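PDB 2D4E: 5-carboxymethyl-2-hydroxymuconate semialdehyde dehydrogenase from Thermus thermophilus, which probably catalyses the NAD-dependent oxidation of 5-carboxymethyl-2-hydroxymuconate semialdehyde to the corresponding acid, as a member of the aldehyde dehydrogenase family. Local coordinates for residues C[8-11]-C[12-16]; C[311-314]-C[315-319]. All blocks are in the same frame, centred on the assembly; numbering follows the deposited sequence.

Contact 1: C[8-11]-C[12-16]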
loop_
_atom_site.group_PDB
_atom_site.type_symbol
_atom_site.label_atom_id
_atom_site.label_comp_id
_atom_site.label_asym_id
_atom_site.label_seq_id
_atom_site.Cartn_x
_atom_site.Cartn_y
_atom_site.Cartn_z
ATOM N N ALA C 8 -4.677 34.822 25.575
ATOM C CA ALA C 8 -4.864 33.753 24.600
ATOM C C ALA C 8 -6.292 33.815 24.047
ATOM O O ALA C 8 -6.886 32.793 23.695
ATOM C CB ALA C 8 -4.604 32.392 25.248
ATOM N N GLY C 9 -6.838 35.027 23.980
ATOM C CA GLY C 9 -8.185 35.210 23.471
ATOM C C GLY C 9 -9.265 34.841 24.470
ATOM O O GLY C 9 -10.452 34.823 24.132
ATOM N N ILE C 10 -8.863 34.546 25.704
ATOM C CA ILE C 10 -9.815 34.173 26.748
ATOM C C ILE C 10 -10.010 35.327 27.738
ATOM O O ILE C 10 -9.039 35.914 28.220
ATOM C CB ILE C 10 -9.327 32.913 27.503
ATOM C CG1 ILE C 10 -9.095 31.772 26.507
ATOM C CG2 ILE C 10 -10.350 32.497 28.546
ATOM C CD1 ILE C 10 -8.449 30.540 27.114
ATOM N N SER C 11 -11.264 35.655 28.034
ATOM C CA SER C 11 -11.563 36.753 28.950
ATOM C C SER C 11 -11.153 36.399 30.370
ATOM O O SER C 11 -11.247 35.242 30.783
ATOM C CB SER C 11 -13.057 37.085 28.923
ATOM O OG SER C 11 -13.808 36.070 29.558
ATOM N N TRP C 12 -10.706 37.393 31.125
ATOM C CA TRP C 12 -10.300 37.130 32.493
ATOM C C TRP C 12 -11.491 36.615 33.303
ATOM O O TRP C 12 -11.320 35.829 34.233
ATOM C CB TRP C 12 -9.710 38.390 33.143
ATOM C CG TRP C 12 -8.870 38.062 34.338
ATOM C CD1 TRP C 12 -9.273 38.025 35.644
ATOM C CD2 TRP C 12 -7.513 37.597 34.324
ATOM N NE1 TRP C 12 -8.252 37.559 36.443
ATOM C CE2 TRP C 12 -7.162 37.287 35.657
ATOM C CE3 TRP C 12 -6.562 37.406 33.311
ATOM C CZ2 TRP C 12 -5.896 36.794 36.007
ATOM C CZ3 TRP C 12 -5.300 36.914 33.659
ATOM C CH2 TRP C 12 -4.983 36.615 34.996
ATOM N N GLU C 13 -12.696 37.051 32.937
ATOM C CA GLU C 13 -13.908 36.620 33.631
ATOM C C GLU C 13 -14.062 35.104 33.535
ATOM O O GLU C 13 -14.405 34.444 34.517
ATOM C CB GLU C 13 -15.147 37.304 33.035
ATOM C CG GLU C 13 -15.283 38.795 33.354
ATOM C CD GLU C 13 -14.158 39.642 32.775
ATOM O OE1 GLU C 13 -13.910 39.554 31.552
ATOM O OE2 GLU C 13 -13.527 40.405 33.545
ATOM N N THR C 14 -13.812 34.562 32.345
ATOM C CA THR C 14 -13.894 33.123 32.112
ATOM C C THR C 14 -12.887 32.397 33.000
ATOM O O THR C 14 -13.211 31.394 33.637
ATOM C CB THR C 14 -13.576 32.780 30.643
ATOM O OG1 THR C 14 -14.561 33.376 29.795
ATOM C CG2 THR C 14 -13.566 31.273 30.429
ATOM N N ILE C 15 -11.661 32.911 33.033
ATOM C CA ILE C 15 -10.599 32.319 33.845
ATOM C C ILE C 15 -11.026 32.152 35.301
ATOM O O ILE C 15 -10.852 31.085 35.887
ATOM C CB ILE C 15 -9.314 33.184 33.788
ATOM C CG1 ILE C 15 -8.695 33.084 32.394
ATOM C CG2 ILE C 15 -8.318 32.739 34.855
ATOM C CD1 ILE C 15 -7.506 33.992 32.190
ATOM N N GLU C 16 -11.598 33.206 35.879
ATOM C CA GLU C 16 -12.034 33.161 37.269
ATOM C C GLU C 16 -13.230 32.228 37.455
ATOM O O GLU C 16 -13.373 31.598 38.499
ATOM C CB GLU C 16 -12.363 34.575 37.755
ATOM C CG GLU C 16 -11.218 35.553 37.524
ATOM C CD GLU C 16 -11.462 36.925 38.127
ATOM O OE1 GLU C 16 -12.518 37.531 37.833
ATOM O OE2 GLU C 16 -10.587 37.399 38.889
#
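S11, at the N-cap position of helix 12-24, meets the first turn of that helix with both its hydroxyl and its carbonyl oxygen. W12 follows it directly; its CB points away from the preceding strand residues, its indole packs against R2, Y3, V7 and L338, and its backbone is hydrogen-bonded to D5. On one indole face lies CD1 of I15, 3.6 Å above the plane and offset toward the rim. E13 bends back at chi2 (64°), which brings its carboxylate over the cap: OE1 of E13 comes 3.7 Å from CB of S11, while OE2 reaches beyond the two segments to a salt bridge with R2. T14 carries the polar side of the contact. Its OG1 and the OG of S11 are hydrogen-bonded at 2.8 Å; the serine hydroxyl is set for this by a chi1 of 72°, which places OG between the backbone N and the carbonyl carbon and directs it at the opening turn. On the other branch, CG2 of T14 packs 3.9 Å from CG2 of I10, the two side chains crossing at about a right angle. I15 closes the turn: its N donates to O of S11 at 3.3 Å (N-H...O 164°), while the bond from T14 N to the same oxygen is weak. The apolar side of I15 continues the packing, with CG1 4.2 Å from CG2 of I10, and both isoleucines rest on V108 and L118. The chemistry is that of an N-terminal helix cap divided by polarity: hydroxyls and a carboxylate gather on the partly exposed side, where they would probably suit the positive end of the helix dipole, whereas the isoleucines pack the buried side against helices 103-114 and 118-136.

Contact 2: C[311-314]-C[315-319]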
loop_
_atom_site.group_PDB
_atom_site.type_symbol
_atom_site.label_atom_id
_atom_site.label_comp_id
_atom_site.label_asym_id
_atom_site.label_seq_id
_atom_site.Cartn_x
_atom_site.Cartn_y
_atom_site.Cartn_z
ATOM N N LEU C 311 22.397 18.262 23.935
ATOM C CA LEU C 311 22.823 19.095 22.822
ATOM C C LEU C 311 24.250 18.725 22.426
ATOM O O LEU C 311 25.194 19.006 23.160
ATOM C CB LEU C 311 22.767 20.573 23.223
ATOM C CG LEU C 311 23.363 21.559 22.216
ATOM C CD1 LEU C 311 22.633 21.423 20.883
ATOM C CD2 LEU C 311 23.258 22.982 22.752
ATOM N N LEU C 312 24.401 18.086 21.272
ATOM C CA LEU C 312 25.715 17.684 20.781
ATOM C C LEU C 312 26.179 18.720 19.772
ATOM O O LEU C 312 25.550 18.904 18.733
ATOM C CB LEU C 312 25.634 16.300 20.131
ATOM C CG LEU C 312 25.508 15.149 21.136
ATOM C CD1 LEU C 312 24.925 13.898 20.471
ATOM C CD2 LEU C 312 26.883 14.861 21.713
ATOM N N VAL C 313 27.280 19.396 20.080
ATOM C CA VAL C 313 27.798 20.437 19.208
ATOM C C VAL C 313 29.224 20.146 18.760
ATOM O O VAL C 313 30.080 19.795 19.571
ATOM C CB VAL C 313 27.761 21.804 19.923
ATOM C CG1 VAL C 313 28.189 22.910 18.968
ATOM C CG2 VAL C 313 26.359 22.065 20.467
ATOM N N GLU C 314 29.471 20.285 17.463
ATOM C CA GLU C 314 30.800 20.038 16.911
ATOM C C GLU C 314 31.784 20.949 17.649
ATOM O O GLU C 314 31.516 22.136 17.848
ATOM C CB GLU C 314 30.808 20.332 15.412
ATOM C CG GLU C 314 32.023 19.795 14.674
ATOM C CD GLU C 314 31.875 19.887 13.161
ATOM O OE1 GLU C 314 30.807 20.341 12.680
ATOM O OE2 GLU C 314 32.828 19.498 12.453
ATOM N N GLU C 315 32.914 20.378 18.056
ATOM C CA GLU C 315 33.935 21.091 18.816
ATOM C C GLU C 315 34.336 22.483 18.349
ATOM O O GLU C 315 34.382 23.413 19.159
ATOM C CB GLU C 315 35.194 20.226 18.936
ATOM C CG GLU C 315 34.989 18.969 19.766
ATOM C CD GLU C 315 36.254 18.142 19.916
ATOM O OE1 GLU C 315 36.190 17.077 20.570
ATOM O OE2 GLU C 315 37.310 18.553 19.382
ATOM N N LYS C 316 34.622 22.634 17.058
ATOM C CA LYS C 316 35.066 23.921 16.523
ATOM C C LYS C 316 34.108 25.087 16.742
ATOM O O LYS C 316 34.494 26.239 16.560
ATOM C CB LYS C 316 35.392 23.800 15.028
ATOM C CG LYS C 316 34.183 23.546 14.133
ATOM C CD LYS C 316 34.560 23.506 12.652
ATOM C CE LYS C 316 35.388 22.275 12.311
ATOM N NZ LYS C 316 35.666 22.172 10.846
ATOM N N ILE C 317 32.865 24.804 17.125
ATOM C CA ILE C 317 31.899 25.877 17.365
ATOM C C ILE C 317 31.234 25.741 18.723
ATOM O O ILE C 317 30.331 26.509 19.059
ATOM C CB ILE C 317 30.775 25.894 16.316
ATOM C CG1 ILE C 317 30.050 24.542 16.309
ATOM C CG2 ILE C 317 31.344 26.252 14.956
ATOM C CD1 ILE C 317 28.668 24.584 15.682
ATOM N N PHE C 318 31.684 24.768 19.504
ATOM C CA PHE C 318 31.104 24.517 20.816
ATOM C C PHE C 318 31.045 25.751 21.719
ATOM O O PHE C 318 29.976 26.125 22.204
ATOM C CB PHE C 318 31.873 23.386 21.514
ATOM C CG PHE C 318 31.188 22.859 22.736
ATOM C CD1 PHE C 318 31.347 23.488 23.967
ATOM C CD2 PHE C 318 30.353 21.749 22.651
ATOM C CE1 PHE C 318 30.682 23.019 25.101
ATOM C CE2 PHE C 318 29.681 21.267 23.775
ATOM C CZ PHE C 318 29.843 21.902 25.004
ATOM N N GLU C 319 32.194 26.384 21.934
ATOM C CA GLU C 319 32.268 27.565 22.790
ATOM C C GLU C 319 31.305 28.677 22.392
ATOM O O GLU C 319 30.546 29.185 23.222
ATOM C CB GLU C 319 33.699 28.111 22.806
ATOM C CG GLU C 319 34.318 28.111 24.188
ATOM C CD GLU C 319 34.252 26.742 24.848
ATOM O OE1 GLU C 319 34.986 25.829 24.412
ATOM O OE2 GLU C 319 33.457 26.572 25.796
HETATM O O HOH W 1 33.249 20.187 9.336
#
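Strand 310-314, an inner strand of the seven-stranded mixed sheet, here turns into helix 315-331, and the carbonyl of E314 is gripped from the helix side. O of E314 accepts a hydrogen bond from N of I317 at 3.1 Å; the N-H points well at the oxygen (162°), but the donor sits above the carbonyl plane. The same oxygen is approached by a side chain, CG1 of I317 at 3.2 Å. That methylene is brought there by a chi1 of 58°, which sets CG1 between the backbone N and the carbonyl carbon, and it also packs 3.6 Å from CG1 of V313, the two side chains crossing at about a right angle. V313 meets F318 as well: CB of V313 lies 3.8 Å from CD2 of F318, and the valine carbonyl oxygen stands in the plane of the ring at its edge. The strand and helix segments run at 113° to each other, a turn slightly beyond a right angle, in a strand-to-helix connection of the kind found in the alpha/beta domains of aldehyde dehydrogenases. The CB of V313 points toward the helix, and its side chain goes on to touch F321 and V322, while F318 also reaches P419 of the adjacent strand 414-420. On the polar side, E314 and K316 lie side by side and point the same way. OE2 of E314 and NZ of K316 remain 4.2 Å apart, beyond a salt bridge, and a water donates to OE2 of E314 at 3.2 Å and accepts a weak bond from NZ of K316. The stronger partner of this carboxylate is elsewhere: OE1 takes a hydrogen bond from N of A282, in the loop after the neighbouring strand 277-280.

Contact 1 comes first along the chain, near the N-terminus, and contact 2 some 300 residues later; their centres are 44 Å apart and their nearest atoms about 30 Å, so they do not touch. They share no sheet or helix. The 8-11/12-16 contact joins a small two-stranded antiparallel sheet to helix 12-24, whereas the 311-314/315-319 contact joins the seven-stranded mixed sheet to helix 315-331. That alpha/beta unit probably corresponds to the catalytic domain of this family, and neither contact lies in the five-stranded parallel sheet. In both, a strand passes without a gap into a helix, and neither is touched by another chain of the tetramer.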